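Local coordinates for ARO (armadillo repeats only protein) (Plasmodium falciparum Santa Lucia, PDB 5EWP), which probably acts as an armadillo-repeat binding scaffold in the translocation and attachment of rhoptries to the apical pole of the parasite, at residues Phe19-Ala22 with Tyr23-Asp27; Pro55-Ile58 with Gly59-Ser62. One frame throughout, in Å; residues are numbered along the deposited sequence.

Interaction 1 of 2, residues Phe19-Ala22 with Tyr23-Asp27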
loop_
_atom_site.group_PDB
_atom_site.type_symbol
_atom_site.label_atom_id
_atom_site.label_comp_id
_atom_site.label_asym_id
_atom_site.label_seq_id
_atom_site.Cartn_x
_atom_site.Cartn_y
_atom_site.Cartn_z
ATOM N N PHE A 19 -22.118 -6.538 12.827
ATOM C CA PHE A 19 -21.212 -7.131 11.853
ATOM C C PHE A 19 -21.894 -8.220 11.026
ATOM O O PHE A 19 -21.773 -8.249 9.798
ATOM C CB PHE A 19 -19.961 -7.722 12.522
ATOM C CG PHE A 19 -19.007 -8.327 11.532
ATOM C CD1 PHE A 19 -18.029 -7.544 10.927
ATOM C CD2 PHE A 19 -19.128 -9.665 11.153
ATOM C CE1 PHE A 19 -17.156 -8.088 9.982
ATOM C CE2 PHE A 19 -18.281 -10.210 10.211
ATOM C CZ PHE A 19 -17.297 -9.416 9.610
ATOM N N ASP A 20 -22.586 -9.138 11.697
ATOM C CA ASP A 20 -23.213 -10.254 10.989
ATOM C C ASP A 20 -24.250 -9.778 9.992
ATOM O O ASP A 20 -24.359 -10.316 8.892
ATOM C CB ASP A 20 -23.849 -11.234 11.981
ATOM C CG ASP A 20 -22.814 -12.011 12.759
ATOM O OD1 ASP A 20 -21.642 -12.037 12.314
ATOM O OD2 ASP A 20 -23.167 -12.608 13.803
ATOM N N LYS A 21 -25.001 -8.754 10.370
ATOM C CA LYS A 21 -26.009 -8.208 9.472
ATOM C C LYS A 21 -25.351 -7.472 8.307
ATOM O O LYS A 21 -25.761 -7.624 7.153
ATOM C CB LYS A 21 -26.962 -7.285 10.232
ATOM C CG LYS A 21 -28.126 -6.763 9.385
ATOM C CD LYS A 21 -29.065 -5.910 10.209
ATOM C CE LYS A 21 -30.242 -5.410 9.383
ATOM N NZ LYS A 21 -29.811 -4.439 8.338
ATOM N N ALA A 22 -24.328 -6.676 8.602
ATOM C CA ALA A 22 -23.607 -5.975 7.548
ATOM C C ALA A 22 -23.011 -6.967 6.544
ATOM O O ALA A 22 -23.004 -6.712 5.341
ATOM C CB ALA A 22 -22.527 -5.083 8.141
ATOM N N TYR A 23 -22.538 -8.105 7.048
ATOM C CA TYR A 23 -21.924 -9.136 6.218
ATOM C C TYR A 23 -22.937 -9.765 5.256
ATOM O O TYR A 23 -22.677 -9.896 4.051
ATOM C CB TYR A 23 -21.288 -10.215 7.098
ATOM C CG TYR A 23 -20.602 -11.324 6.332
ATOM C CD1 TYR A 23 -19.268 -11.210 5.951
ATOM C CD2 TYR A 23 -21.285 -12.488 5.988
ATOM C CE1 TYR A 23 -18.633 -12.217 5.253
ATOM C CE2 TYR A 23 -20.657 -13.500 5.289
ATOM C CZ TYR A 23 -19.329 -13.358 4.925
ATOM O OH TYR A 23 -18.693 -14.362 4.232
ATOM N N ASP A 24 -24.079 -10.172 5.798
ATOM C CA ASP A 24 -25.167 -10.714 4.982
ATOM C C ASP A 24 -25.607 -9.748 3.884
ATOM O O ASP A 24 -26.049 -10.179 2.824
ATOM C CB ASP A 24 -26.381 -11.072 5.850
ATOM C CG ASP A 24 -26.086 -12.169 6.850
ATOM O OD1 ASP A 24 -25.185 -13.003 6.593
ATOM O OD2 ASP A 24 -26.765 -12.199 7.900
ATOM N N GLU A 25 -25.488 -8.445 4.132
ATOM C CA GLU A 25 -26.056 -7.456 3.218
ATOM C C GLU A 25 -25.044 -6.593 2.451
ATOM O O GLU A 25 -25.446 -5.640 1.777
ATOM C CB GLU A 25 -27.000 -6.534 3.997
ATOM C CG GLU A 25 -28.134 -7.276 4.706
ATOM C CD GLU A 25 -28.949 -6.390 5.637
ATOM O OE1 GLU A 25 -28.642 -5.186 5.763
ATOM O OE2 GLU A 25 -29.910 -6.904 6.246
ATOM N N ASN A 26 -23.757 -6.937 2.515
ATOM C CA ASN A 26 -22.692 -6.084 1.963
ATOM C C ASN A 26 -22.877 -4.616 2.311
ATOM O O ASN A 26 -22.725 -3.733 1.459
ATOM C CB ASN A 26 -22.605 -6.228 0.442
ATOM C CG ASN A 26 -22.171 -7.607 0.009
ATOM O OD1 ASN A 26 -21.203 -8.157 0.528
ATOM N ND2 ASN A 26 -22.892 -8.182 -0.947
ATOM N N ASP A 27 -23.200 -4.358 3.572
ATOM C CA ASP A 27 -23.469 -3.008 4.036
ATOM C C ASP A 27 -22.161 -2.245 4.240
ATOM O O ASP A 27 -21.537 -2.313 5.315
ATOM C CB ASP A 27 -24.276 -3.051 5.334
ATOM C CG ASP A 27 -24.884 -1.711 5.694
ATOM O OD1 ASP A 27 -24.378 -0.664 5.243
ATOM O OD2 ASP A 27 -25.858 -1.700 6.474
HETATM O O HOH W 1 -26.456 -3.696 8.099
#

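Interaction 2 of 2, residues Pro55-Ile58 with Gly59-Ser62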
loop_
_atom_site.group_PDB
_atom_site.type_symbol
_atom_site.label_atom_id
_atom_site.label_comp_id
_atom_site.label_asym_id
_atom_site.label_seq_id
_atom_site.Cartn_x
_atom_site.Cartn_y
_atom_site.Cartn_z
ATOM N N PRO A 55 -7.337 -10.601 12.153
ATOM C CA PRO A 55 -8.178 -9.646 12.887
ATOM C C PRO A 55 -8.466 -10.137 14.302
ATOM O O PRO A 55 -8.789 -11.315 14.472
ATOM C CB PRO A 55 -9.452 -9.580 12.036
ATOM C CG PRO A 55 -8.950 -9.825 10.634
ATOM C CD PRO A 55 -7.858 -10.872 10.801
ATOM N N LYS A 56 -8.320 -9.258 15.290
ATOM C CA LYS A 56 -8.516 -9.644 16.683
ATOM C C LYS A 56 -9.752 -8.984 17.279
ATOM O O LYS A 56 -10.172 -9.310 18.404
ATOM C CB LYS A 56 -7.272 -9.286 17.516
ATOM C CG LYS A 56 -5.991 -9.961 17.017
ATOM C CD LYS A 56 -4.804 -9.817 17.988
ATOM C CE LYS A 56 -4.775 -8.465 18.699
ATOM N NZ LYS A 56 -4.002 -7.400 17.983
ATOM N N THR A 57 -10.338 -8.071 16.511
ATOM C CA THR A 57 -11.539 -7.333 16.910
ATOM C C THR A 57 -12.502 -7.180 15.748
ATOM O O THR A 57 -12.113 -7.326 14.590
ATOM C CB THR A 57 -11.218 -5.913 17.437
ATOM O OG1 THR A 57 -10.471 -5.204 16.440
ATOM C CG2 THR A 57 -10.417 -5.949 18.738
ATOM N N ILE A 58 -13.755 -6.849 16.052
ATOM C CA ILE A 58 -14.737 -6.575 15.011
ATOM C C ILE A 58 -14.252 -5.422 14.119
ATOM O O ILE A 58 -14.485 -5.416 12.907
ATOM C CB ILE A 58 -16.116 -6.252 15.630
ATOM C CG1 ILE A 58 -16.743 -7.526 16.188
ATOM C CG2 ILE A 58 -17.052 -5.626 14.614
ATOM C CD1 ILE A 58 -17.079 -8.540 15.120
ATOM N N GLY A 59 -13.555 -4.463 14.718
ATOM C CA GLY A 59 -13.003 -3.338 13.968
ATOM C C GLY A 59 -12.058 -3.772 12.860
ATOM O O GLY A 59 -12.211 -3.383 11.701
ATOM N N ALA A 60 -11.070 -4.595 13.200
ATOM C CA ALA A 60 -10.146 -5.082 12.182
ATOM C C ALA A 60 -10.837 -6.020 11.186
ATOM O O ALA A 60 -10.492 -6.052 10.005
ATOM C CB ALA A 60 -8.970 -5.778 12.831
ATOM N N LEU A 61 -11.807 -6.789 11.665
ATOM C CA LEU A 61 -12.536 -7.702 10.798
ATOM C C LEU A 61 -13.376 -6.944 9.762
ATOM O O LEU A 61 -13.511 -7.363 8.611
ATOM C CB LEU A 61 -13.426 -8.598 11.640
ATOM C CG LEU A 61 -14.099 -9.756 10.907
ATOM C CD1 LEU A 61 -13.074 -10.692 10.290
ATOM C CD2 LEU A 61 -14.996 -10.483 11.894
ATOM N N SER A 62 -13.939 -5.819 10.193
ATOM C CA SER A 62 -14.755 -4.980 9.321
ATOM C C SER A 62 -13.880 -4.340 8.249
ATOM O O SER A 62 -14.250 -4.301 7.079
ATOM C CB SER A 62 -15.477 -3.919 10.144
ATOM O OG SER A 62 -16.412 -4.520 11.041
#

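Interaction 1 of 2, residues Phe19-Ala22 with Tyr23-Asp27
The backbone oxygen of A22 takes N-H groups from two directions: D27 N at 3.0 Å, in the carbonyl plane on a lone pair, and E25 N, whose longer and bent bond is weak. The bond from D27 N is the six-to-one bond of a Schellman motif, reaching past the last helical turn, with N26 at the position of positive phi where the chain turns. It brings D27 CB round to A22, 3.9 Å from A22 CB, a van der Waals contact between the two CB atoms across the turn. One turn earlier the helix is regular: Y23 N donates to F19 O at 2.9 Å, and D24 N to D20 O at 3.1 Å, nearly straight at 170°.

On the exposed side K21 and E25, four residues apart, form a salt bridge. K21 runs extended from CB to CE, then bends at its last torsion (chi4 -67°), which turns NZ back onto the carboxylate. K21 NZ stands 2.9 Å from E25 OE1, on the syn side and somewhat out of the carboxylate plane, and makes a weak second bond to OE2. The K21 chain crosses that of E25 at a slant, bringing K21 CE to 3.5 Å from E25 OE2. A water that donates to D27 OD2 at 2.6 Å and weakly accepts from K21 NZ extends this charged network to the cap.

D27 is also the N-cap of helix 28-34, its OD1 accepting from E30 N, so a single residue closes one helix and starts the next. On the inner side the F19 ring meets F31 of helix 28-34 with planes at about 60°, A22 packs on E30 and F31, and F19 and Y23 reach Q65 of helix 58-70.

Interaction 2 of 2, residues Pro55-Ile58 with Gly59-Ser62
P55 CB lies against the first turn of the helix, 3.9 Å from A60 CB. The L61 side chain runs from this turn toward both P55 and I58. Its CB starts over the backbone, with L61 CB 3.5 Å from T57 O and close to I58 O as well. At the tip the branches part: L61 CD1 comes to 4.2 Å from P55 CB, and L61 CD2 to 4.3 Å from I58 CD1.

T57 is the N-cap. T57 OG1 lies between the backbone N and the carbonyl carbon (chi1 56°), a torsion that directs it at A60 N; this capping bond from A60 N to T57 OG1 is straight (170°) but weak at 3.4 Å. Following the cap, L61 N donates to T57 O at 3.0 Å, in the carbonyl plane, which is the first regular i to i+4 bond of the helix.

I58 O is gripped twice by S62. S62 N approaches I58 O at 2.8 Å from one face of its carbonyl plane, and S62 OG donates to I58 O from the opposite face, also at 2.8 Å. Because S62 OG is placed beside its own backbone N (chi1 -65°), it folds back along the helix to this acceptor.

R102 of helix 100-113 weakly bonds T57 OG1, and A60 packs on D101 and R102. The K56 amine forms salt bridges to E99 and D101. I58, L61 and S62 also pack on F19 of helix 14-25, while S62 touches F31 and L34 of helix 28-34.

Interactions 1 and 2 lie in series along the chain, their centres about 14 Å apart, yet they meet directly through the F19 side chain. F19 CZ is 3.4 Å from L61 CD2, F19 CD1 is 3.4 Å from S62 OG, and F19 CB is 4.0 Å from I58 CD1. The aromatic side chain from helix 14-25 thus packs against the first turn of helix 58-70, with F31 of helix 28-34 touching both F19 and S62. Taken together, the segments 19-27 and 55-62 join the first three helices at the N-terminal end of the repeat array. The contact between the two interactions is side-chain packing.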